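Local coordinates for mandelate racemase/muconate lactonizing protein (Alicyclobacillus acidocaldarius LAA1, PDB 3QLD) that is a member of the mandelate racemase/muconate lactonizing group of the enolase superfamily, with a capping N-terminal domain and a TIM-barrel-like C-terminal domain, at residues R167-I172 with L217-Q222; R240-L245 with A263-N268. One frame throughout, in Å; residues are numbered along the deposited sequence.

Contact 1: residues R167-I172 with L217-Q222; sequences RVKLKI and LQFIEQ
Arg167, Lys169 and Phe219 bury the most surface where these two strand segments face each other without pairing; strand 192-196 runs between them in the sheet. Arg167 leaves its strand with CG anti to the backbone N (chi1 -166°) and stays extended until a bend at chi3 turns the guanidinium so that one face looks at the rim of the Phe219 ring. Arg167 NH1 donates to Gln218 OE1 at 3.0 Å, in the carbonyl plane of the amide, and the guanidinium and amide planes are steeply turned. Arg167 NH1 also comes up to the edge of Phe219, 3.8 Å from CE2. The ring in turn lies over one guanidinium face, the two planes 80° apart, so this is an edge approach and not a flat stack. Phe219 holds the crowded chi1 position (54°), and its CE1 also meets the aliphatic chain of Lys169 at CD, 3.9 Å away. The lysine chain bends at chi3 and again at chi4, and Lys169 NZ forms a salt bridge with Glu221 OE1 at 3.1 Å, on the syn side of the carboxylate. Asp323 is the stronger partner of that NZ and also binds Arg167 NH2, while Asn268 ND2 holds Glu221 OE2; this buried network probably keeps Lys169 and Glu221 charged. Polar and charged side chains pointing inward from parallel strands and the residues leading into them are characteristic of this superfamily's TIM-barrel domain.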
# COMPACT_ATOMS: atom_id res chain seq x y z
N ARG A 167 7.19 -10.90 29.61
CA ARG A 167 5.92 -11.26 28.92
C ARG A 167 6.19 -12.45 28.10
O ARG A 167 7.29 -12.58 27.52
CB ARG A 167 5.46 -10.11 28.03
CG ARG A 167 3.98 -10.24 27.54
CD ARG A 167 3.47 -9.04 26.73
NE ARG A 167 4.27 -8.86 25.50
CZ ARG A 167 4.38 -7.68 24.89
NH1 ARG A 167 3.70 -6.64 25.34
NH2 ARG A 167 5.13 -7.53 23.80
N VAL A 168 5.20 -13.32 27.96
CA VAL A 168 5.28 -14.24 26.83
C VAL A 168 4.14 -13.98 25.85
O VAL A 168 2.99 -13.73 26.29
CB VAL A 168 5.28 -15.77 27.22
CG1 VAL A 168 6.58 -16.13 27.99
CG2 VAL A 168 4.00 -16.17 27.98
N LYS A 169 4.43 -14.12 24.54
CA LYS A 169 3.35 -13.99 23.50
C LYS A 169 3.27 -15.30 22.76
O LYS A 169 4.24 -15.74 22.08
CB LYS A 169 3.61 -12.80 22.55
CG LYS A 169 2.51 -12.59 21.44
CD LYS A 169 2.65 -11.24 20.77
CE LYS A 169 4.06 -10.97 20.21
NZ LYS A 169 4.08 -10.18 18.91
N LEU A 170 2.16 -15.98 22.92
CA LEU A 170 1.94 -17.25 22.36
C LEU A 170 1.28 -17.17 20.97
O LEU A 170 0.22 -16.53 20.82
CB LEU A 170 0.97 -18.01 23.24
CG LEU A 170 1.34 -18.10 24.72
CD1 LEU A 170 0.43 -19.19 25.25
CD2 LEU A 170 2.82 -18.56 24.79
N LYS A 171 1.83 -17.90 19.99
CA LYS A 171 1.16 -18.03 18.69
C LYS A 171 -0.01 -18.95 18.86
O LYS A 171 0.10 -20.00 19.49
CB LYS A 171 2.14 -18.56 17.63
CG LYS A 171 3.25 -17.59 17.35
CD LYS A 171 2.78 -16.45 16.41
CE LYS A 171 3.86 -15.36 16.29
NZ LYS A 171 3.90 -14.76 14.91
N ILE A 172 -1.18 -18.52 18.37
CA ILE A 172 -2.37 -19.30 18.47
C ILE A 172 -3.14 -19.38 17.12
O ILE A 172 -2.92 -18.53 16.23
CB ILE A 172 -3.33 -18.76 19.56
CG1 ILE A 172 -3.80 -17.33 19.20
CG2 ILE A 172 -2.65 -18.90 20.95
CD1 ILE A 172 -5.11 -16.94 19.98
N LEU A 217 -5.55 -12.41 29.17
CA LEU A 217 -4.48 -12.04 28.20
C LEU A 217 -4.34 -10.56 28.18
O LEU A 217 -5.32 -9.86 28.28
CB LEU A 217 -4.87 -12.57 26.79
CG LEU A 217 -4.97 -14.07 26.62
CD1 LEU A 217 -5.61 -14.43 25.27
CD2 LEU A 217 -3.58 -14.73 26.74
N GLN A 218 -3.13 -10.08 28.01
CA GLN A 218 -2.90 -8.67 27.83
C GLN A 218 -3.56 -8.15 26.51
O GLN A 218 -4.05 -7.02 26.47
CB GLN A 218 -1.40 -8.45 27.81
CG GLN A 218 -0.98 -7.03 27.91
CD GLN A 218 0.53 -6.90 27.93
OE1 GLN A 218 1.17 -6.82 26.87
NE2 GLN A 218 1.10 -6.96 29.12
N PHE A 219 -3.56 -9.01 25.49
CA PHE A 219 -4.23 -8.73 24.18
C PHE A 219 -4.19 -10.02 23.33
O PHE A 219 -3.46 -10.97 23.66
CB PHE A 219 -3.54 -7.56 23.41
CG PHE A 219 -2.04 -7.77 23.20
CD1 PHE A 219 -1.57 -8.58 22.15
CD2 PHE A 219 -1.12 -7.11 24.02
CE1 PHE A 219 -0.18 -8.79 21.98
CE2 PHE A 219 0.28 -7.27 23.83
CZ PHE A 219 0.72 -8.10 22.79
N ILE A 220 -5.01 -10.01 22.25
CA ILE A 220 -5.00 -11.03 21.19
C ILE A 220 -4.65 -10.18 19.97
O ILE A 220 -5.37 -9.24 19.66
CB ILE A 220 -6.35 -11.75 21.02
CG1 ILE A 220 -6.68 -12.58 22.30
CG2 ILE A 220 -6.34 -12.68 19.70
CD1 ILE A 220 -8.08 -13.10 22.31
N GLU A 221 -3.51 -10.49 19.30
CA GLU A 221 -3.07 -9.67 18.18
C GLU A 221 -3.62 -10.23 16.85
O GLU A 221 -3.64 -11.44 16.64
CB GLU A 221 -1.53 -9.76 18.13
CG GLU A 221 -0.87 -8.76 17.16
CD GLU A 221 0.62 -8.68 17.42
OE1 GLU A 221 1.17 -9.57 18.11
OE2 GLU A 221 1.24 -7.74 16.95
N GLN A 222 -4.09 -9.32 15.98
CA GLN A 222 -4.50 -9.68 14.58
C GLN A 222 -5.36 -10.93 14.48
O GLN A 222 -5.03 -11.89 13.82
CB GLN A 222 -3.22 -9.76 13.72
CG GLN A 222 -2.49 -8.38 13.51
CD GLN A 222 -3.18 -7.35 12.57
OE1 GLN A 222 -3.06 -6.13 12.78
NE2 GLN A 222 -3.93 -7.82 11.57

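Contact 2: residues R240-L245 with A263-N268; sequences RTPVCL and AARVLN
A beta-alpha-beta unit, strand 243-245, helix 252-261 and strand 266-269, closes here as its two strands pair in parallel, 4.7 Å apart at their axes. Val243 O takes two N-H groups at once, from Arg265 N at 3.0 Å and from Val266 N at 3.1 Å, both in its carbonyl plane. Further along, Leu245 N donates to Val266 O at 3.1 Å, and Asn268 N reaches Leu245 O from above the carbonyl plane. Cys244 pairs with Val266 and Leu245 with Leu267, so side chains alternate between the two faces of the barrel sheet. On the Cys244 face, Cys244 SG lies anti to its backbone N (chi1 -179°) and rests on Val266 CG1 at 3.7 Å, with Trp295 of the next strand touching both residues. On the Leu245 face, which packs against the helices, Ala264 CB fits against Leu245 CG at 3.7 Å, and Thr258 of helix 252-261 touches both. Just before strand 243-245 begins, Pro242 CB meets Val266 CG2, while Arg265 bends at chi3 to bring Arg265 NH1 to Leu239 O and, in a weak bond of 2.9 Å, to Arg240 O. A water accepts from Arg240 NH2 and, weakly, from Arg265 NH2.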
# COMPACT_ATOMS: atom_id res chain seq x y z
N ARG A 240 -13.95 -9.29 26.08
CA ARG A 240 -13.42 -8.52 27.21
C ARG A 240 -11.90 -8.27 27.06
O ARG A 240 -11.37 -7.22 27.50
CB ARG A 240 -13.72 -9.21 28.57
CG ARG A 240 -15.22 -9.55 28.78
CD ARG A 240 -16.17 -8.30 28.78
NE ARG A 240 -16.53 -7.71 27.48
CZ ARG A 240 -17.53 -8.11 26.68
NH1 ARG A 240 -18.32 -9.15 27.01
NH2 ARG A 240 -17.73 -7.50 25.52
N THR A 241 -11.22 -9.22 26.45
CA THR A 241 -9.76 -9.09 26.13
C THR A 241 -9.51 -8.02 25.05
O THR A 241 -10.22 -8.02 24.02
CB THR A 241 -9.25 -10.44 25.64
OG1 THR A 241 -9.60 -11.45 26.59
CG2 THR A 241 -7.63 -10.47 25.32
N PRO A 242 -8.52 -7.14 25.23
CA PRO A 242 -8.23 -6.16 24.20
C PRO A 242 -7.73 -6.87 22.92
O PRO A 242 -6.98 -7.86 22.99
CB PRO A 242 -7.05 -5.38 24.81
CG PRO A 242 -7.26 -5.51 26.29
CD PRO A 242 -7.62 -6.94 26.40
N VAL A 243 -8.19 -6.34 21.77
CA VAL A 243 -7.56 -6.72 20.50
C VAL A 243 -6.39 -5.78 20.26
O VAL A 243 -6.50 -4.60 20.51
CB VAL A 243 -8.58 -6.61 19.32
CG1 VAL A 243 -7.85 -6.76 17.97
CG2 VAL A 243 -9.65 -7.68 19.52
N CYS A 244 -5.29 -6.31 19.73
CA CYS A 244 -4.12 -5.53 19.33
C CYS A 244 -3.99 -5.60 17.81
O CYS A 244 -4.14 -6.67 17.24
CB CYS A 244 -2.88 -6.18 19.90
SG CYS A 244 -1.38 -5.26 19.47
N LEU A 245 -3.75 -4.46 17.16
CA LEU A 245 -3.50 -4.48 15.74
C LEU A 245 -2.04 -4.10 15.50
O LEU A 245 -1.49 -3.21 16.17
CB LEU A 245 -4.43 -3.53 14.98
CG LEU A 245 -5.92 -3.86 15.16
CD1 LEU A 245 -6.75 -2.79 14.36
CD2 LEU A 245 -6.26 -5.24 14.70
N ALA A 263 -12.56 -0.96 17.22
CA ALA A 263 -12.16 -2.22 16.59
C ALA A 263 -10.98 -2.84 17.33
O ALA A 263 -10.63 -4.04 17.09
CB ALA A 263 -11.74 -1.99 15.15
N ALA A 264 -10.28 -2.01 18.12
CA ALA A 264 -9.15 -2.53 18.92
C ALA A 264 -8.84 -1.60 20.07
O ALA A 264 -9.20 -0.41 20.07
CB ALA A 264 -7.87 -2.77 18.06
N ARG A 265 -8.09 -2.14 21.01
CA ARG A 265 -7.74 -1.38 22.21
C ARG A 265 -6.23 -1.26 22.46
O ARG A 265 -5.85 -0.54 23.39
CB ARG A 265 -8.46 -1.93 23.47
CG ARG A 265 -9.95 -1.82 23.34
CD ARG A 265 -10.64 -1.93 24.70
NE ARG A 265 -10.79 -3.29 25.21
CZ ARG A 265 -11.88 -4.02 24.98
NH1 ARG A 265 -12.00 -5.25 25.49
NH2 ARG A 265 -12.85 -3.50 24.24
N VAL A 266 -5.40 -1.97 21.70
CA VAL A 266 -3.95 -1.95 21.85
C VAL A 266 -3.28 -1.82 20.48
O VAL A 266 -3.74 -2.46 19.53
CB VAL A 266 -3.47 -3.24 22.55
CG1 VAL A 266 -1.93 -3.36 22.59
CG2 VAL A 266 -3.99 -3.25 23.99
N LEU A 267 -2.23 -0.98 20.41
CA LEU A 267 -1.49 -0.76 19.15
C LEU A 267 -0.08 -1.31 19.30
O LEU A 267 0.62 -0.94 20.27
CB LEU A 267 -1.49 0.74 18.80
CG LEU A 267 -0.72 1.16 17.52
CD1 LEU A 267 -1.41 0.57 16.27
CD2 LEU A 267 -0.68 2.69 17.42
N ASN A 268 0.29 -2.19 18.37
CA ASN A 268 1.70 -2.57 18.12
C ASN A 268 2.31 -1.49 17.26
O ASN A 268 1.94 -1.31 16.08
CB ASN A 268 1.79 -3.98 17.51
CG ASN A 268 3.21 -4.42 17.19
OD1 ASN A 268 4.11 -3.60 17.08
ND2 ASN A 268 3.39 -5.71 17.00
O HOH W 1 -15.68 -5.28 24.68

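Overall arrangement
Both contacts are mainly buried and belong to the same barrel sheet of the C-terminal domain, their centres about 11 Å apart, and they meet where strand 220-221 lies beside strand 243-245: Ile220 O and Cys244 N, 2.9 Å apart, probably share a hydrogen bond, as do Gln222 N and Cys244 O, also at 2.9 Å. Contact 1 reaches across an intervening strand, so side chains alone do the work, mainly through charged and amide groups. Contact 2 joins adjacent strands, buries more surface and relies on backbone hydrogen bonds with apolar packing; its two arginines, Arg240 and Arg265, lie at the more exposed end, whereas Asn268 brings its other end to the charged interior of contact 1.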